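Local atomic coordinates of aminoglycoside phosphotransferase (Mycobacterium smegmatis, PDB entry 6EF6), a protein that phosphorylates (S)-1-amino-2-propanol as the aminopropanol kinase associated with the aminoacetone utilization microcompartment. Residues 262-273 / 303-314. Numbering follows the deposited sequence.
Sequences FYDFGTAVSFIE and LPSFVFLRRLLL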
loop_
_atom_site.group_PDB
_atom_site.type_symbol
_atom_site.label_atom_id
_atom_site.label_comp_id
_atom_site.label_asym_id
_atom_site.label_seq_id
_atom_site.Cartn_x
_atom_site.Cartn_y
_atom_site.Cartn_z
ATOM N N PHE A 262 -0.268 7.417 -10.641
ATOM C CA PHE A 262 0.377 6.242 -11.219
ATOM C C PHE A 262 1.471 5.633 -10.360
ATOM O O PHE A 262 1.958 4.535 -10.676
ATOM C CB PHE A 262 0.672 6.478 -12.701
ATOM C CG PHE A 262 -0.608 6.596 -13.468
ATOM C CD1 PHE A 262 -1.365 5.440 -13.661
ATOM C CD2 PHE A 262 -1.124 7.777 -13.909
ATOM C CE1 PHE A 262 -2.588 5.497 -14.286
ATOM C CE2 PHE A 262 -2.366 7.832 -14.511
ATOM C CZ PHE A 262 -3.076 6.698 -14.700
ATOM N N TYR A 263 1.819 6.249 -9.224
ATOM C CA TYR A 263 2.601 5.512 -8.248
ATOM C C TYR A 263 1.869 4.257 -7.808
ATOM O O TYR A 263 2.509 3.271 -7.470
ATOM C CB TYR A 263 2.919 6.445 -7.066
ATOM C CG TYR A 263 3.575 5.752 -5.888
ATOM C CD1 TYR A 263 4.815 5.118 -5.986
ATOM C CD2 TYR A 263 2.947 5.701 -4.668
ATOM C CE1 TYR A 263 5.383 4.462 -4.926
ATOM C CE2 TYR A 263 3.527 5.050 -3.562
ATOM C CZ TYR A 263 4.737 4.435 -3.723
ATOM O OH TYR A 263 5.303 3.792 -2.649
ATOM N N ASP A 264 0.529 4.247 -7.824
ATOM C CA ASP A 264 -0.183 3.016 -7.487
ATOM C C ASP A 264 0.223 1.842 -8.389
ATOM O O ASP A 264 0.237 0.671 -7.924
ATOM C CB ASP A 264 -1.697 3.235 -7.557
ATOM C CG ASP A 264 -2.276 3.922 -6.356
ATOM O OD1 ASP A 264 -1.757 3.803 -5.229
ATOM O OD2 ASP A 264 -3.340 4.573 -6.552
ATOM N N PHE A 265 0.612 2.106 -9.653
ATOM C CA PHE A 265 1.113 1.002 -10.476
ATOM C C PHE A 265 2.441 0.446 -9.947
ATOM O O PHE A 265 2.681 -0.777 -9.928
ATOM C CB PHE A 265 1.286 1.350 -11.976
ATOM C CG PHE A 265 1.901 0.217 -12.720
ATOM C CD1 PHE A 265 1.192 -0.968 -12.878
ATOM C CD2 PHE A 265 3.188 0.329 -13.239
ATOM C CE1 PHE A 265 1.770 -2.065 -13.482
ATOM C CE2 PHE A 265 3.774 -0.765 -13.884
ATOM C CZ PHE A 265 3.055 -1.951 -14.032
ATOM N N GLY A 266 3.361 1.319 -9.530
ATOM C CA GLY A 266 4.565 0.803 -8.887
ATOM C C GLY A 266 4.247 -0.086 -7.716
ATOM O O GLY A 266 4.876 -1.132 -7.527
ATOM N N THR A 267 3.229 0.269 -6.929
ATOM C CA THR A 267 2.908 -0.569 -5.791
ATOM C C THR A 267 2.358 -1.940 -6.230
ATOM O O THR A 267 2.526 -2.906 -5.502
ATOM C CB THR A 267 1.968 0.113 -4.788
ATOM O OG1 THR A 267 0.612 0.146 -5.252
ATOM C CG2 THR A 267 2.449 1.500 -4.392
ATOM N N ALA A 268 1.685 -2.026 -7.385
ATOM C CA ALA A 268 1.165 -3.283 -7.909
ATOM C C ALA A 268 2.257 -4.329 -8.070
ATOM O O ALA A 268 1.966 -5.527 -7.995
ATOM C CB ALA A 268 0.509 -3.006 -9.250
ATOM N N VAL A 269 3.492 -3.914 -8.363
ATOM C CA VAL A 269 4.586 -4.837 -8.588
ATOM C C VAL A 269 5.597 -4.807 -7.439
ATOM O O VAL A 269 6.757 -5.224 -7.592
ATOM C CB VAL A 269 5.236 -4.618 -9.952
ATOM C CG1 VAL A 269 4.257 -5.030 -11.068
ATOM C CG2 VAL A 269 5.665 -3.200 -10.165
ATOM N N SER A 270 5.116 -4.495 -6.241
ATOM C CA SER A 270 5.966 -4.450 -5.049
ATOM C C SER A 270 6.715 -5.751 -4.893
ATOM O O SER A 270 6.107 -6.843 -4.847
ATOM C CB SER A 270 5.135 -4.255 -3.788
ATOM O OG SER A 270 4.518 -2.982 -3.741
ATOM N N PHE A 271 8.040 -5.635 -4.740
ATOM C CA PHE A 271 8.969 -6.752 -4.472
ATOM C C PHE A 271 9.258 -7.659 -5.677
ATOM O O PHE A 271 10.158 -8.512 -5.594
ATOM C CB PHE A 271 8.557 -7.615 -3.274
ATOM C CG PHE A 271 8.513 -6.852 -1.994
ATOM C CD1 PHE A 271 9.663 -6.356 -1.408
ATOM C CD2 PHE A 271 7.285 -6.557 -1.391
ATOM C CE1 PHE A 271 9.637 -5.634 -0.214
ATOM C CE2 PHE A 271 7.262 -5.828 -0.200
ATOM C CZ PHE A 271 8.402 -5.365 0.358
ATOM N N ILE A 272 8.548 -7.469 -6.772
ATOM C CA ILE A 272 8.612 -8.296 -7.966
ATOM C C ILE A 272 8.951 -7.455 -9.201
ATOM O O ILE A 272 8.736 -7.899 -10.328
ATOM C CB ILE A 272 7.354 -9.192 -8.155
ATOM C CG1 ILE A 272 6.067 -8.367 -8.248
ATOM C CG2 ILE A 272 7.246 -10.208 -7.055
ATOM C CD1 ILE A 272 4.802 -9.226 -8.554
ATOM N N GLU A 273 9.492 -6.251 -8.972
ATOM C CA GLU A 273 9.766 -5.290 -10.038
ATOM C C GLU A 273 10.765 -5.814 -11.046
ATOM O O GLU A 273 10.796 -5.349 -12.186
ATOM C CB GLU A 273 10.255 -3.949 -9.450
ATOM C CG GLU A 273 9.342 -3.348 -8.386
ATOM C CD GLU A 273 9.575 -3.779 -6.936
ATOM O OE1 GLU A 273 10.376 -4.726 -6.709
ATOM O OE2 GLU A 273 8.935 -3.196 -6.072
ATOM N N LEU A 303 5.121 5.035 -16.226
ATOM C CA LEU A 303 4.981 3.809 -15.431
ATOM C C LEU A 303 6.325 3.221 -15.007
ATOM O O LEU A 303 6.469 2.891 -13.818
ATOM C CB LEU A 303 4.055 2.778 -16.115
ATOM C CG LEU A 303 2.643 3.278 -16.304
ATOM C CD1 LEU A 303 1.810 2.240 -17.047
ATOM C CD2 LEU A 303 1.960 3.634 -15.027
ATOM N N PRO A 304 7.328 3.166 -15.864
ATOM C CA PRO A 304 8.632 2.652 -15.399
ATOM C C PRO A 304 9.218 3.515 -14.293
ATOM O O PRO A 304 9.811 2.983 -13.320
ATOM C CB PRO A 304 9.469 2.616 -16.672
ATOM C CG PRO A 304 8.460 2.515 -17.796
ATOM C CD PRO A 304 7.283 3.343 -17.314
ATOM N N SER A 305 9.068 4.848 -14.386
ATOM C CA SER A 305 9.516 5.725 -13.319
ATOM C C SER A 305 8.851 5.373 -11.997
ATOM O O SER A 305 9.512 5.367 -10.945
ATOM C CB SER A 305 9.207 7.173 -13.663
ATOM O OG SER A 305 10.058 7.714 -14.663
ATOM N N PHE A 306 7.551 5.104 -11.996
ATOM C CA PHE A 306 6.867 4.771 -10.768
ATOM C C PHE A 306 7.248 3.418 -10.212
ATOM O O PHE A 306 7.239 3.227 -8.997
ATOM C CB PHE A 306 5.335 4.928 -10.920
ATOM C CG PHE A 306 4.929 6.392 -11.011
ATOM C CD1 PHE A 306 5.314 7.275 -10.001
ATOM C CD2 PHE A 306 4.311 6.919 -12.124
ATOM C CE1 PHE A 306 5.023 8.626 -10.051
ATOM C CE2 PHE A 306 3.997 8.333 -12.194
ATOM C CZ PHE A 306 4.406 9.167 -11.166
ATOM N N VAL A 307 7.515 2.453 -11.084
ATOM C CA VAL A 307 8.079 1.178 -10.632
ATOM C C VAL A 307 9.406 1.427 -9.923
ATOM O O VAL A 307 9.670 0.846 -8.863
ATOM C CB VAL A 307 8.194 0.161 -11.796
ATOM C CG1 VAL A 307 8.903 -1.085 -11.342
ATOM C CG2 VAL A 307 6.842 -0.161 -12.374
ATOM N N PHE A 308 10.269 2.227 -10.526
ATOM C CA PHE A 308 11.583 2.505 -9.943
ATOM C C PHE A 308 11.488 3.279 -8.624
ATOM O O PHE A 308 12.205 2.978 -7.675
ATOM C CB PHE A 308 12.491 3.172 -10.961
ATOM C CG PHE A 308 13.915 3.219 -10.485
ATOM C CD1 PHE A 308 14.646 2.045 -10.328
ATOM C CD2 PHE A 308 14.546 4.401 -10.126
ATOM C CE1 PHE A 308 15.930 2.085 -9.833
ATOM C CE2 PHE A 308 15.860 4.406 -9.657
ATOM C CZ PHE A 308 16.528 3.251 -9.517
ATOM N N LEU A 309 10.539 4.206 -8.527
ATOM C CA LEU A 309 10.282 4.893 -7.254
ATOM C C LEU A 309 9.900 3.887 -6.178
ATOM O O LEU A 309 10.426 3.909 -5.054
ATOM C CB LEU A 309 9.153 5.928 -7.454
ATOM C CG LEU A 309 8.714 6.675 -6.201
ATOM C CD1 LEU A 309 9.823 7.362 -5.468
ATOM C CD2 LEU A 309 7.593 7.672 -6.497
ATOM N N ARG A 310 8.963 2.977 -6.499
ATOM C CA ARG A 310 8.581 1.946 -5.513
ATOM C C ARG A 310 9.780 1.075 -5.125
ATOM O O ARG A 310 9.933 0.722 -3.953
ATOM C CB ARG A 310 7.441 1.076 -6.086
ATOM C CG ARG A 310 6.946 0.019 -5.153
ATOM C CD ARG A 310 6.350 0.622 -3.879
ATOM N NE ARG A 310 5.530 -0.343 -3.142
ATOM C CZ ARG A 310 4.806 -0.121 -2.070
ATOM N NH1 ARG A 310 4.864 1.093 -1.497
ATOM N NH2 ARG A 310 4.069 -1.082 -1.502
ATOM N N ARG A 311 10.591 0.693 -6.114
ATOM C CA ARG A 311 11.763 -0.127 -5.845
ATOM C C ARG A 311 12.685 0.520 -4.827
ATOM O O ARG A 311 13.135 -0.128 -3.888
ATOM C CB ARG A 311 12.520 -0.357 -7.125
ATOM C CG ARG A 311 13.656 -1.384 -7.019
ATOM C CD ARG A 311 13.122 -2.822 -6.930
ATOM N NE ARG A 311 14.204 -3.796 -6.799
ATOM C CZ ARG A 311 14.104 -5.102 -7.006
ATOM N NH1 ARG A 311 12.939 -5.596 -7.416
ATOM N NH2 ARG A 311 15.137 -5.880 -6.871
ATOM N N LEU A 312 12.998 1.819 -4.990
ATOM C CA LEU A 312 13.887 2.498 -4.047
ATOM C C LEU A 312 13.247 2.579 -2.683
ATOM O O LEU A 312 13.917 2.435 -1.676
ATOM C CB LEU A 312 14.282 3.884 -4.558
ATOM C CG LEU A 312 15.162 3.921 -5.796
ATOM C CD1 LEU A 312 15.419 5.411 -6.186
ATOM C CD2 LEU A 312 16.456 3.224 -5.505
ATOM N N LEU A 313 11.944 2.897 -2.643
ATOM C CA LEU A 313 11.249 2.926 -1.379
ATOM C C LEU A 313 11.314 1.605 -0.635
ATOM O O LEU A 313 11.468 1.578 0.584
ATOM C CB LEU A 313 9.815 3.387 -1.547
ATOM C CG LEU A 313 9.611 4.872 -1.669
ATOM C CD1 LEU A 313 8.255 5.168 -2.292
ATOM C CD2 LEU A 313 9.775 5.606 -0.316
ATOM N N LEU A 314 11.070 0.501 -1.351
ATOM C CA LEU A 314 11.114 -0.811 -0.715
ATOM C C LEU A 314 12.515 -1.233 -0.325
ATOM O O LEU A 314 12.688 -1.950 0.659
ATOM C CB LEU A 314 10.430 -1.858 -1.602
ATOM C CG LEU A 314 8.924 -1.652 -1.782
ATOM C CD1 LEU A 314 8.400 -2.723 -2.729
ATOM C CD2 LEU A 314 8.189 -1.670 -0.470
#
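Ser270 OG is gripped side-on by Arg310, which reaches it with NE at 2.9 Å and NH2 at 3.0 Å, the hydroxyl lying close to the guanidinium plane. A small hydroxyl suits this place because it accepts both N-H groups while giving its own proton to Thr267 O. At the other edge, Arg310 NH1 donates to Tyr263 OH (3.0 Å), which lies tilted out of the guanidinium plane, the Tyr263 ring turned 75° against it. The methyls Thr267 CG2 and Leu314 CD2 sandwich the guanidinium and, with the hydrogen bonds at its edge, limit its rotation; NH2 also forms a salt bridge with Asp231. The Tyr263 ring, its CG anti to the backbone N (chi1 172°), is a knob among Phe306, Leu309, Arg310 and Leu313. With no side chain, Gly266 lets the backbones close in, its CA 3.9 Å from Val307 CA. Farther along, Glu273 OE1 bridges to Arg311 NH1 (2.8 Å), while Leu314 CD1 makes a CH-pi contact over the centre of the Phe271 ring. The axes of segments 263-268 and 303-314 cross at -59° in the helical part of an aminoglycoside-phosphotransferase-like kinase fold, where Arg310, a pocket residue, touches bound (2R)-1-methoxypropan-2-amine and Asp231 binds sodium.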